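Local structure of uncharacterized protein AsqI (Emericella nidulans, 5YY3) at residues 173-178 with 226-231; 235-240 with 396-401; 241-246 with 290-295; 403-408 with 503-508. The protein catalyses, as a zinc-dependent cyclopenase of the tyrosinase family, the ring contraction of 4'-methoxycyclopenin to 4'-methoxyviridicatin in aspoquinolone biosynthesis. One frame throughout, in Å; residues are numbered along the deposited sequence.

Interaction 1: residues 173-178 with 226-231; sequences LSYWRD and ETESLC
Two torsions bring Glu228 to Tyr175: the glutamate leaves its helix with CG anti to the backbone N (chi1 -167°) and then bends at chi2 (82°), turning the carboxylate towards the phenol, while chi1 of the tyrosine (71°) sets CG between its own N and carbonyl carbon. The two side chains meet tip to tip, and Tyr175 OH donates to Glu228 OE2 near the plane of the phenol ring. The modelled separation of 2.4 Å between Tyr175 OH and Glu228 OE2 is very short, and its exact value is doubtful. Tyr175 OH has a second partner in Trp232 NE1. The anti chi1 puts Glu228 CG over the indole of Trp176, 4.0 Å from the centroid of the five-membered ring, a CH-pi contact. The other carboxylate oxygen works through water, which accepts from Trp176 NE1 at 2.9 Å and donates to Glu228 OE1 at 2.8 Å. Glutamate suits this buried place because one residue offers a greasy shaft to the indole and two acceptors to polar groups. Beside it, Leu173 CD1 rests 3.8 Å from Ser229 OG, a hydroxyl bonded to Pro235 O. The short helix 174-177 thus lies against the 226-231 part of helix 210-231, which carries the zinc ligand His218. Leu462 of strand 461-475 covers both Tyr175 and Glu228, strand 571-580 touches Thr227 and Cys231, and helix 391-410 packs on Arg177.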
# COMPACT_ATOMS: atom_id res chain seq x y z
N LEU A 173 -12.13 -6.88 4.27
CA LEU A 173 -13.47 -7.45 4.04
C LEU A 173 -14.18 -7.86 5.33
O LEU A 173 -15.30 -8.35 5.33
CB LEU A 173 -13.37 -8.67 3.13
CG LEU A 173 -12.87 -8.34 1.73
CD1 LEU A 173 -12.86 -9.60 0.85
CD2 LEU A 173 -13.75 -7.24 1.14
N SER A 174 -13.48 -7.67 6.44
CA SER A 174 -14.02 -7.93 7.76
C SER A 174 -15.44 -7.35 7.97
O SER A 174 -16.27 -7.98 8.61
CB SER A 174 -13.00 -7.41 8.80
OG SER A 174 -13.62 -6.78 9.89
N TYR A 175 -15.71 -6.16 7.42
CA TYR A 175 -17.04 -5.54 7.58
C TYR A 175 -18.15 -6.43 7.01
O TYR A 175 -19.27 -6.51 7.53
CB TYR A 175 -17.10 -4.15 6.91
CG TYR A 175 -17.09 -4.20 5.39
CD1 TYR A 175 -15.89 -4.20 4.67
CD2 TYR A 175 -18.29 -4.25 4.66
CE1 TYR A 175 -15.88 -4.26 3.29
CE2 TYR A 175 -18.29 -4.32 3.29
CZ TYR A 175 -17.08 -4.32 2.60
OH TYR A 175 -17.09 -4.39 1.21
N TRP A 176 -17.81 -7.13 5.94
CA TRP A 176 -18.75 -7.99 5.26
C TRP A 176 -18.86 -9.33 6.00
O TRP A 176 -19.96 -9.82 6.24
CB TRP A 176 -18.28 -8.19 3.82
CG TRP A 176 -19.31 -8.57 2.82
CD1 TRP A 176 -20.04 -7.73 2.06
CD2 TRP A 176 -19.65 -9.91 2.40
NE1 TRP A 176 -20.85 -8.45 1.20
CE2 TRP A 176 -20.62 -9.78 1.39
CE3 TRP A 176 -19.23 -11.19 2.78
CZ2 TRP A 176 -21.19 -10.90 0.76
CZ3 TRP A 176 -19.80 -12.30 2.15
CH2 TRP A 176 -20.78 -12.14 1.16
N ARG A 177 -17.72 -9.91 6.39
CA ARG A 177 -17.76 -11.21 7.07
C ARG A 177 -18.33 -11.13 8.49
O ARG A 177 -18.97 -12.07 8.97
CB ARG A 177 -16.37 -11.83 7.11
CG ARG A 177 -15.76 -12.12 5.73
CD ARG A 177 -14.46 -12.93 5.88
NE ARG A 177 -13.58 -12.30 6.86
CZ ARG A 177 -12.49 -11.59 6.57
NH1 ARG A 177 -12.10 -11.43 5.31
NH2 ARG A 177 -11.78 -11.05 7.54
N ASP A 178 -18.11 -10.00 9.17
CA ASP A 178 -18.63 -9.81 10.52
C ASP A 178 -20.03 -9.22 10.54
O ASP A 178 -20.56 -8.93 11.61
CB ASP A 178 -17.73 -8.89 11.34
CG ASP A 178 -16.44 -9.54 11.74
OD1 ASP A 178 -16.45 -10.72 12.11
OD2 ASP A 178 -15.40 -8.85 11.71
N GLU A 226 -16.50 -13.02 -3.41
CA GLU A 226 -15.43 -12.81 -4.37
C GLU A 226 -15.67 -11.50 -5.10
O GLU A 226 -14.74 -10.74 -5.34
CB GLU A 226 -15.34 -13.98 -5.34
CG GLU A 226 -14.63 -15.18 -4.73
CD GLU A 226 -13.97 -16.05 -5.78
OE1 GLU A 226 -14.68 -16.55 -6.68
OE2 GLU A 226 -12.74 -16.25 -5.71
N THR A 227 -16.92 -11.24 -5.46
CA THR A 227 -17.26 -9.98 -6.12
C THR A 227 -16.96 -8.80 -5.19
O THR A 227 -16.47 -7.76 -5.64
CB THR A 227 -18.74 -9.97 -6.56
OG1 THR A 227 -18.94 -11.00 -7.53
CG2 THR A 227 -19.13 -8.62 -7.15
N GLU A 228 -17.24 -8.97 -3.91
CA GLU A 228 -16.98 -7.92 -2.92
C GLU A 228 -15.48 -7.68 -2.85
O GLU A 228 -15.02 -6.53 -2.73
CB GLU A 228 -17.53 -8.30 -1.55
CG GLU A 228 -17.58 -7.15 -0.56
CD GLU A 228 -18.82 -6.28 -0.74
OE1 GLU A 228 -19.59 -6.51 -1.71
OE2 GLU A 228 -19.03 -5.37 0.10
N SER A 229 -14.72 -8.77 -2.91
CA SER A 229 -13.27 -8.69 -3.00
C SER A 229 -12.78 -7.83 -4.19
O SER A 229 -11.90 -6.99 -4.04
CB SER A 229 -12.69 -10.10 -3.10
OG SER A 229 -11.34 -10.10 -2.65
N LEU A 230 -13.36 -8.05 -5.37
CA LEU A 230 -12.95 -7.32 -6.56
C LEU A 230 -13.21 -5.82 -6.44
O LEU A 230 -12.51 -5.01 -7.05
CB LEU A 230 -13.68 -7.87 -7.78
CG LEU A 230 -12.84 -8.70 -8.75
CD1 LEU A 230 -11.95 -9.63 -7.97
CD2 LEU A 230 -13.76 -9.48 -9.67
N CYS A 231 -14.22 -5.46 -5.67
CA CYS A 231 -14.58 -4.06 -5.52
C CYS A 231 -13.46 -3.27 -4.84
O CYS A 231 -13.21 -2.10 -5.15
CB CYS A 231 -15.89 -3.94 -4.73
SG CYS A 231 -17.30 -4.77 -5.52
O HOH W 1 -22.17 -6.72 -0.67

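Interaction 2: residues 235-240 with 396-401; sequences PLVRPW and WYKHLQ
Trp396 opens the helical side of the contact by meeting Trp240 with its benzo edge. Trp240 CD1 lies near the plane of the Trp396 ring, 3.6 Å from Trp396 CE3, and the indole planes are inclined at 57° to each other. Broad flat rings suit this place, since they give loop and helix a large apolar surface to share, while Trp396 NE1 is bonded to His356 ND1. Lys398, two residues on, runs fully extended from CG anti to its backbone N (chi1 -174°). Its chain passes Pro239, with Lys398 CG 3.8 Å from Pro239 CB, and then Val237, with Lys398 CD 4.0 Å from Val237 CG1. At the end, Lys398 NZ donates to Val237 O at 2.8 Å, in the plane of the carbonyl. Lysine fits here because its long apolar stem covers the loop and its buried ammonium also forms a salt bridge with Glu226. Next comes His399, whose ring has Trp240 O over one face, 3.3 Å from His399 CG; its ND1 lies beside the side chain of Asn241. Residues 235-239 follow an extended, polyproline-II-like path, to which the restricted phi of Pro235 and Pro239 is suited, and Pro239 touches Gln242 of the second subunit. The side chain of Trp396 is about 7 Å from that of zinc ligand His218, a placement consistent with the helix-bundle core that surrounds the metal site in the tyrosinase and hemocyanin family.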
# COMPACT_ATOMS: atom_id res chain seq x y z
N PRO A 235 -7.37 -9.79 -4.09
CA PRO A 235 -7.36 -11.00 -4.91
C PRO A 235 -8.60 -11.88 -4.77
O PRO A 235 -9.35 -11.79 -3.79
CB PRO A 235 -6.10 -11.75 -4.41
CG PRO A 235 -5.60 -11.01 -3.25
CD PRO A 235 -6.14 -9.63 -3.29
N LEU A 236 -8.82 -12.71 -5.77
CA LEU A 236 -9.86 -13.72 -5.70
C LEU A 236 -9.43 -14.75 -4.65
O LEU A 236 -8.25 -14.85 -4.30
CB LEU A 236 -10.08 -14.38 -7.06
CG LEU A 236 -10.69 -13.55 -8.20
CD1 LEU A 236 -10.61 -14.31 -9.53
CD2 LEU A 236 -12.14 -13.15 -7.91
N VAL A 237 -10.39 -15.51 -4.12
CA VAL A 237 -10.09 -16.49 -3.09
C VAL A 237 -9.40 -17.73 -3.64
O VAL A 237 -9.82 -18.28 -4.66
CB VAL A 237 -11.37 -16.89 -2.35
CG1 VAL A 237 -11.17 -18.20 -1.62
CG2 VAL A 237 -11.79 -15.78 -1.40
N ARG A 238 -8.33 -18.18 -2.96
CA ARG A 238 -7.72 -19.47 -3.28
C ARG A 238 -8.56 -20.57 -2.66
O ARG A 238 -8.67 -20.66 -1.44
CB ARG A 238 -6.28 -19.56 -2.77
CG ARG A 238 -5.49 -20.76 -3.35
CD ARG A 238 -4.22 -21.07 -2.53
NE ARG A 238 -3.64 -19.83 -2.04
CZ ARG A 238 -3.03 -19.67 -0.87
NH1 ARG A 238 -2.89 -20.68 -0.02
NH2 ARG A 238 -2.57 -18.48 -0.56
N PRO A 239 -9.15 -21.43 -3.48
CA PRO A 239 -9.99 -22.48 -2.89
C PRO A 239 -9.16 -23.46 -2.09
O PRO A 239 -7.96 -23.60 -2.34
CB PRO A 239 -10.62 -23.16 -4.10
CG PRO A 239 -9.70 -22.85 -5.24
CD PRO A 239 -9.10 -21.50 -4.95
N TRP A 240 -9.78 -24.12 -1.12
CA TRP A 240 -9.12 -25.15 -0.32
C TRP A 240 -9.17 -26.47 -1.06
O TRP A 240 -9.76 -27.44 -0.57
CB TRP A 240 -9.80 -25.28 1.04
CG TRP A 240 -9.01 -26.08 2.05
CD1 TRP A 240 -9.18 -27.38 2.39
CD2 TRP A 240 -7.92 -25.60 2.85
NE1 TRP A 240 -8.28 -27.75 3.35
CE2 TRP A 240 -7.49 -26.67 3.66
CE3 TRP A 240 -7.27 -24.36 2.97
CZ2 TRP A 240 -6.44 -26.55 4.56
CZ3 TRP A 240 -6.23 -24.24 3.86
CH2 TRP A 240 -5.82 -25.33 4.65
N TRP A 396 -12.90 -22.93 2.20
CA TRP A 396 -13.64 -24.19 2.12
C TRP A 396 -14.91 -24.04 1.27
O TRP A 396 -15.18 -24.89 0.41
CB TRP A 396 -13.98 -24.72 3.52
CG TRP A 396 -14.65 -26.08 3.48
CD1 TRP A 396 -15.97 -26.34 3.69
CD2 TRP A 396 -14.02 -27.34 3.22
NE1 TRP A 396 -16.20 -27.69 3.56
CE2 TRP A 396 -15.02 -28.33 3.27
CE3 TRP A 396 -12.71 -27.74 2.91
CZ2 TRP A 396 -14.76 -29.69 3.06
CZ3 TRP A 396 -12.45 -29.08 2.70
CH2 TRP A 396 -13.47 -30.04 2.78
N TYR A 397 -15.69 -22.98 1.48
CA TYR A 397 -16.89 -22.75 0.66
C TYR A 397 -16.54 -22.71 -0.83
O TYR A 397 -17.29 -23.24 -1.65
CB TYR A 397 -17.61 -21.46 1.04
CG TYR A 397 -18.07 -21.33 2.49
CD1 TYR A 397 -18.31 -22.44 3.29
CD2 TYR A 397 -18.24 -20.07 3.06
CE1 TYR A 397 -18.74 -22.30 4.62
CE2 TYR A 397 -18.66 -19.92 4.38
CZ TYR A 397 -18.91 -21.03 5.15
OH TYR A 397 -19.32 -20.87 6.46
N LYS A 398 -15.41 -22.11 -1.19
CA LYS A 398 -15.07 -22.09 -2.61
C LYS A 398 -14.65 -23.48 -3.09
O LYS A 398 -14.84 -23.81 -4.26
CB LYS A 398 -13.98 -21.06 -2.94
CG LYS A 398 -13.75 -20.95 -4.45
CD LYS A 398 -13.00 -19.69 -4.85
CE LYS A 398 -12.54 -19.75 -6.31
NZ LYS A 398 -11.68 -18.58 -6.69
N HIS A 399 -14.12 -24.31 -2.18
CA HIS A 399 -13.86 -25.71 -2.52
C HIS A 399 -15.16 -26.45 -2.79
O HIS A 399 -15.26 -27.15 -3.78
CB HIS A 399 -13.10 -26.43 -1.40
CG HIS A 399 -12.89 -27.89 -1.65
ND1 HIS A 399 -12.27 -28.38 -2.79
CD2 HIS A 399 -13.21 -28.98 -0.91
CE1 HIS A 399 -12.22 -29.69 -2.74
NE2 HIS A 399 -12.78 -30.08 -1.60
N LEU A 400 -16.14 -26.32 -1.89
CA LEU A 400 -17.49 -26.84 -2.16
C LEU A 400 -17.98 -26.39 -3.54
O LEU A 400 -18.51 -27.19 -4.31
CB LEU A 400 -18.48 -26.37 -1.09
CG LEU A 400 -18.15 -26.84 0.33
CD1 LEU A 400 -19.15 -26.29 1.32
CD2 LEU A 400 -18.12 -28.37 0.37
N GLN A 401 -17.79 -25.10 -3.85
CA GLN A 401 -18.24 -24.57 -5.14
C GLN A 401 -17.59 -25.32 -6.31
O GLN A 401 -18.20 -25.44 -7.39
CB GLN A 401 -17.93 -23.07 -5.24
CG GLN A 401 -18.58 -22.40 -6.45
CD GLN A 401 -17.94 -21.05 -6.78
OE1 GLN A 401 -16.72 -20.96 -7.02
NE2 GLN A 401 -18.76 -19.99 -6.79

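Interaction 3: residues 241-246 with 290-295; sequences NQYDDF and RLEEWR
Asn241 and Tyr243 bring the start of a type I beta turn, Gln242 to Asp245, against helix 288-304. Asn241 contributes its backbone: Asn241 O accepts a weak bond from Arg295 NH1 at 3.2 Å. Gln242 takes the first position of the turn and leads into Tyr243, which carries most of the contact. Tyr243 chi1 of -64° sets CG anti to the carbonyl carbon. The phenol and the arginine run past each other in opposite directions, with Arg295 NH1 over the ring centre. This is a cation-pi contact, Arg295 CZ lying 4.7 Å from the ring centroid, although the guanidinium is turned 48° against the ring. The far end of the phenol meets the arginine stem, with Tyr243 OH 3.4 Å from Arg295 CB, and the hydroxyl is bonded to His399 NE2. Tyr243 CD2 is 3.5 Å from Glu292 CG, and Tyr243 CE2 3.9 Å from Leu291 CB. Tyrosine suits the spot by joining apolar ring carbons, a pi face and a polar tip. Asp245, closing the turn, pairs with Arg238 and Arg395 away from this helix. One water knits the polar groups together: it accepts from Tyr243 N and Arg295 NH1 and donates to Glu292 OE2 at 2.6 Å.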
# COMPACT_ATOMS: atom_id res chain seq x y z
N ASN A 241 -8.59 -26.49 -2.26
CA ASN A 241 -8.60 -27.69 -3.11
C ASN A 241 -7.48 -28.67 -2.74
O ASN A 241 -7.65 -29.88 -2.87
CB ASN A 241 -8.50 -27.31 -4.58
CG ASN A 241 -9.81 -26.75 -5.14
OD1 ASN A 241 -10.89 -27.10 -4.67
ND2 ASN A 241 -9.71 -25.87 -6.14
N GLN A 242 -6.35 -28.11 -2.30
CA GLN A 242 -5.22 -28.88 -1.81
C GLN A 242 -5.23 -28.86 -0.27
O GLN A 242 -5.11 -27.81 0.35
CB GLN A 242 -3.90 -28.31 -2.38
CG GLN A 242 -3.89 -28.17 -3.93
CD GLN A 242 -2.57 -27.61 -4.51
OE1 GLN A 242 -1.65 -27.23 -3.77
NE2 GLN A 242 -2.49 -27.55 -5.84
N TYR A 243 -5.41 -30.03 0.35
CA TYR A 243 -5.66 -30.07 1.80
C TYR A 243 -4.39 -29.91 2.65
O TYR A 243 -4.47 -29.78 3.87
CB TYR A 243 -6.37 -31.39 2.18
CG TYR A 243 -7.75 -31.57 1.58
CD1 TYR A 243 -8.37 -30.53 0.88
CD2 TYR A 243 -8.43 -32.79 1.71
CE1 TYR A 243 -9.63 -30.70 0.31
CE2 TYR A 243 -9.70 -32.97 1.15
CZ TYR A 243 -10.29 -31.92 0.46
OH TYR A 243 -11.54 -32.07 -0.09
N ASP A 244 -3.23 -29.92 2.00
CA ASP A 244 -1.97 -29.64 2.69
C ASP A 244 -1.59 -28.18 2.53
O ASP A 244 -0.41 -27.82 2.55
CB ASP A 244 -0.86 -30.54 2.15
CG ASP A 244 -0.67 -30.38 0.65
OD1 ASP A 244 -1.61 -29.86 -0.01
OD2 ASP A 244 0.39 -30.79 0.12
N ASP A 245 -2.59 -27.32 2.38
CA ASP A 245 -2.32 -25.92 2.10
C ASP A 245 -2.08 -25.13 3.39
O ASP A 245 -2.38 -25.58 4.50
CB ASP A 245 -3.47 -25.30 1.31
CG ASP A 245 -3.04 -24.10 0.49
OD1 ASP A 245 -1.88 -23.66 0.65
OD2 ASP A 245 -3.88 -23.59 -0.30
N PHE A 246 -1.52 -23.94 3.21
CA PHE A 246 -1.31 -23.03 4.31
C PHE A 246 -2.40 -21.97 4.33
O PHE A 246 -2.92 -21.60 3.29
CB PHE A 246 0.06 -22.38 4.21
CG PHE A 246 1.21 -23.33 4.42
CD1 PHE A 246 1.66 -23.63 5.69
CD2 PHE A 246 1.89 -23.87 3.33
CE1 PHE A 246 2.74 -24.49 5.89
CE2 PHE A 246 2.97 -24.72 3.52
CZ PHE A 246 3.40 -25.03 4.80
N ARG A 290 -7.36 -39.27 4.67
CA ARG A 290 -8.69 -39.86 4.65
C ARG A 290 -9.69 -38.91 3.94
O ARG A 290 -10.55 -39.36 3.17
CB ARG A 290 -9.13 -40.16 6.09
CG ARG A 290 -10.48 -40.84 6.24
CD ARG A 290 -10.47 -42.24 5.65
NE ARG A 290 -11.79 -42.85 5.73
CZ ARG A 290 -12.25 -43.76 4.87
NH1 ARG A 290 -11.50 -44.14 3.84
NH2 ARG A 290 -13.47 -44.26 5.01
N LEU A 291 -9.56 -37.61 4.18
CA LEU A 291 -10.42 -36.63 3.53
C LEU A 291 -10.09 -36.53 2.04
O LEU A 291 -10.99 -36.49 1.20
CB LEU A 291 -10.30 -35.26 4.20
CG LEU A 291 -10.87 -35.20 5.61
CD1 LEU A 291 -9.79 -34.82 6.59
CD2 LEU A 291 -12.01 -34.23 5.70
N GLU A 292 -8.79 -36.53 1.73
CA GLU A 292 -8.33 -36.48 0.35
C GLU A 292 -8.90 -37.66 -0.46
O GLU A 292 -9.33 -37.50 -1.60
CB GLU A 292 -6.80 -36.48 0.30
CG GLU A 292 -6.16 -35.33 1.06
CD GLU A 292 -4.65 -35.30 0.96
OE1 GLU A 292 -4.05 -36.39 0.97
OE2 GLU A 292 -4.07 -34.19 0.89
N GLU A 293 -8.89 -38.85 0.14
CA GLU A 293 -9.44 -40.03 -0.53
C GLU A 293 -10.93 -39.87 -0.90
O GLU A 293 -11.31 -40.09 -2.06
CB GLU A 293 -9.23 -41.26 0.34
CG GLU A 293 -10.05 -42.44 -0.10
CD GLU A 293 -9.68 -43.72 0.61
OE1 GLU A 293 -9.35 -43.66 1.82
OE2 GLU A 293 -9.70 -44.79 -0.05
N TRP A 294 -11.75 -39.46 0.06
CA TRP A 294 -13.14 -39.08 -0.19
C TRP A 294 -13.28 -38.09 -1.35
O TRP A 294 -14.07 -38.31 -2.27
CB TRP A 294 -13.77 -38.48 1.09
CG TRP A 294 -13.98 -39.48 2.20
CD1 TRP A 294 -14.06 -40.84 2.08
CD2 TRP A 294 -14.14 -39.19 3.60
NE1 TRP A 294 -14.26 -41.42 3.31
CE2 TRP A 294 -14.32 -40.44 4.26
CE3 TRP A 294 -14.16 -38.02 4.36
CZ2 TRP A 294 -14.51 -40.53 5.65
CZ3 TRP A 294 -14.36 -38.11 5.74
CH2 TRP A 294 -14.53 -39.36 6.37
N ARG A 295 -12.51 -37.01 -1.29
CA ARG A 295 -12.46 -35.99 -2.35
C ARG A 295 -12.14 -36.62 -3.70
O ARG A 295 -12.81 -36.34 -4.69
CB ARG A 295 -11.42 -34.92 -2.02
CG ARG A 295 -11.14 -33.94 -3.17
CD ARG A 295 -9.79 -33.24 -2.98
NE ARG A 295 -8.70 -34.18 -3.20
CZ ARG A 295 -7.44 -34.00 -2.80
NH1 ARG A 295 -7.12 -32.90 -2.12
NH2 ARG A 295 -6.51 -34.92 -3.05
O HOH W 2 -4.31 -32.45 -1.01

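Interaction 4: residues 403-408 with 503-508; sequences YGRLAA and DYHSWI
Arg405 grips Asp503 end-on, each terminal nitrogen taking one carboxylate oxygen of a salt bridge. Arg405 NH2 meets the syn lone pair of Asp503 OD2 at 3.0 Å, nearly in the guanidinium plane, whereas the bond from Arg405 NH1 to Asp503 OD1, also 3.0 Å, is tilted; the two flat groups are 25° apart. Alongside, His505 lies under the arginine stem: Arg405 CG is 3.8 Å from the imidazole centroid, a CH-pi contact, and His505 CB sits over one face of the guanidinium. Ala408, small enough to let the ring approach the helix, has its CB 3.7 Å from His505 CE1 at the ring edge. The buried His505 NE2 has no partner in the model. In the next shell Ser506 OG donates at 2.7 Å on the anti side of Asp503 OD2, tilted out of the carboxylate plane, and so restrains its rotation. Gln401 OE1 holds Arg405 NE, and Asp244 of the second subunit forms a salt bridge with Arg405 NH1. The contact joins helix 391-410 to the loop between strands 487-497 and 508-517, consistent with the packing of a helical metal-binding domain on an ig-like domain in the hemocyanin family.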
# COMPACT_ATOMS: atom_id res chain seq x y z
N TYR A 403 -17.02 -28.50 -6.67
CA TYR A 403 -17.80 -29.67 -7.04
C TYR A 403 -18.97 -29.27 -7.93
O TYR A 403 -19.27 -29.94 -8.94
CB TYR A 403 -18.29 -30.40 -5.79
CG TYR A 403 -17.17 -30.99 -4.96
CD1 TYR A 403 -16.71 -32.28 -5.20
CD2 TYR A 403 -16.54 -30.24 -3.97
CE1 TYR A 403 -15.68 -32.82 -4.44
CE2 TYR A 403 -15.51 -30.76 -3.22
CZ TYR A 403 -15.08 -32.05 -3.45
OH TYR A 403 -14.06 -32.57 -2.69
N GLY A 404 -19.61 -28.15 -7.59
CA GLY A 404 -20.63 -27.55 -8.43
C GLY A 404 -20.15 -27.21 -9.83
O GLY A 404 -20.87 -27.45 -10.79
N ARG A 405 -18.95 -26.65 -9.96
CA ARG A 405 -18.41 -26.36 -11.28
C ARG A 405 -18.21 -27.62 -12.11
O ARG A 405 -18.51 -27.64 -13.31
CB ARG A 405 -17.08 -25.60 -11.17
CG ARG A 405 -17.22 -24.24 -10.51
CD ARG A 405 -15.87 -23.53 -10.40
NE ARG A 405 -16.03 -22.19 -9.85
CZ ARG A 405 -16.21 -21.12 -10.61
NH1 ARG A 405 -16.24 -21.25 -11.93
NH2 ARG A 405 -16.37 -19.93 -10.05
N LEU A 406 -17.69 -28.68 -11.48
CA LEU A 406 -17.45 -29.95 -12.17
C LEU A 406 -18.75 -30.55 -12.71
O LEU A 406 -18.82 -30.98 -13.87
CB LEU A 406 -16.79 -30.96 -11.23
CG LEU A 406 -15.33 -30.70 -10.87
CD1 LEU A 406 -14.96 -31.48 -9.62
CD2 LEU A 406 -14.40 -31.07 -12.03
N ALA A 407 -19.77 -30.57 -11.87
CA ALA A 407 -21.03 -31.20 -12.24
C ALA A 407 -21.71 -30.37 -13.32
O ALA A 407 -22.20 -30.91 -14.32
CB ALA A 407 -21.93 -31.36 -11.02
N ALA A 408 -21.69 -29.05 -13.13
CA ALA A 408 -22.36 -28.13 -14.03
C ALA A 408 -21.83 -28.22 -15.47
O ALA A 408 -22.62 -28.17 -16.41
CB ALA A 408 -22.24 -26.70 -13.51
N ASP A 503 -18.27 -16.26 -16.44
CA ASP A 503 -18.29 -17.40 -15.55
C ASP A 503 -19.69 -17.56 -15.00
O ASP A 503 -20.19 -16.67 -14.31
CB ASP A 503 -17.28 -17.20 -14.41
CG ASP A 503 -17.38 -18.26 -13.35
OD1 ASP A 503 -17.74 -19.41 -13.69
OD2 ASP A 503 -17.07 -17.96 -12.17
N TYR A 504 -20.33 -18.68 -15.35
CA TYR A 504 -21.66 -19.04 -14.85
C TYR A 504 -21.81 -18.79 -13.35
O TYR A 504 -22.81 -18.25 -12.89
CB TYR A 504 -21.97 -20.51 -15.11
CG TYR A 504 -21.92 -21.00 -16.54
CD1 TYR A 504 -22.95 -20.68 -17.45
CD2 TYR A 504 -20.88 -21.81 -16.98
CE1 TYR A 504 -22.91 -21.15 -18.75
CE2 TYR A 504 -20.84 -22.28 -18.28
CZ TYR A 504 -21.86 -21.95 -19.17
OH TYR A 504 -21.82 -22.42 -20.47
N HIS A 505 -20.81 -19.22 -12.60
CA HIS A 505 -20.92 -19.28 -11.15
C HIS A 505 -20.65 -17.95 -10.49
O HIS A 505 -20.78 -17.82 -9.28
CB HIS A 505 -19.99 -20.36 -10.62
CG HIS A 505 -20.15 -21.66 -11.34
ND1 HIS A 505 -21.08 -22.60 -10.97
CD2 HIS A 505 -19.57 -22.12 -12.48
CE1 HIS A 505 -21.04 -23.61 -11.83
NE2 HIS A 505 -20.14 -23.34 -12.75
N SER A 506 -20.29 -16.96 -11.31
CA SER A 506 -20.07 -15.60 -10.80
C SER A 506 -21.35 -14.78 -10.84
O SER A 506 -21.40 -13.67 -10.30
CB SER A 506 -18.98 -14.90 -11.60
OG SER A 506 -17.71 -15.44 -11.28
N TRP A 507 -22.39 -15.32 -11.47
CA TRP A 507 -23.64 -14.60 -11.52
C TRP A 507 -24.34 -14.69 -10.18
O TRP A 507 -24.51 -15.78 -9.61
CB TRP A 507 -24.52 -15.13 -12.65
CG TRP A 507 -24.04 -14.61 -13.95
CD1 TRP A 507 -23.09 -15.17 -14.77
CD2 TRP A 507 -24.44 -13.39 -14.58
NE1 TRP A 507 -22.89 -14.38 -15.88
CE2 TRP A 507 -23.71 -13.28 -15.79
CE3 TRP A 507 -25.35 -12.38 -14.26
CZ2 TRP A 507 -23.86 -12.20 -16.66
CZ3 TRP A 507 -25.50 -11.30 -15.13
CH2 TRP A 507 -24.76 -11.22 -16.32
N ILE A 508 -24.73 -13.52 -9.68
CA ILE A 508 -25.39 -13.35 -8.39
C ILE A 508 -26.91 -13.19 -8.58
O ILE A 508 -27.36 -12.31 -9.32
CB ILE A 508 -24.86 -12.10 -7.68
CG1 ILE A 508 -23.36 -12.24 -7.38
CG2 ILE A 508 -25.68 -11.79 -6.44
CD1 ILE A 508 -22.73 -10.95 -6.87

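Overall arrangement
Helix 391-410 is the common thread: interaction 2 uses its middle and interaction 4 its later part, their centres 12 Å apart. Interaction 1 reaches interaction 2 through Leu230 CD1 and Leu236 CD2, 3.5 Å apart, and interaction 4 through Thr227 OG1 and Ile508 CD1, 3.8 Å apart. Interaction 3, its centre 13 Å from that of interaction 2, is nested inside the loop that interaction 2 closes. Tyr403 OH, 3.3 Å from Arg295 CG, links interactions 3 and 4. The side chains of Trp176 and Trp396 and the position of Gly404 are about 11, 7 and 9 Å from the side chain of zinc ligand His218, whereas interaction 3 lies away from the site. All four lie near the second subunit, interaction 1 through Leu230 on its Phe267.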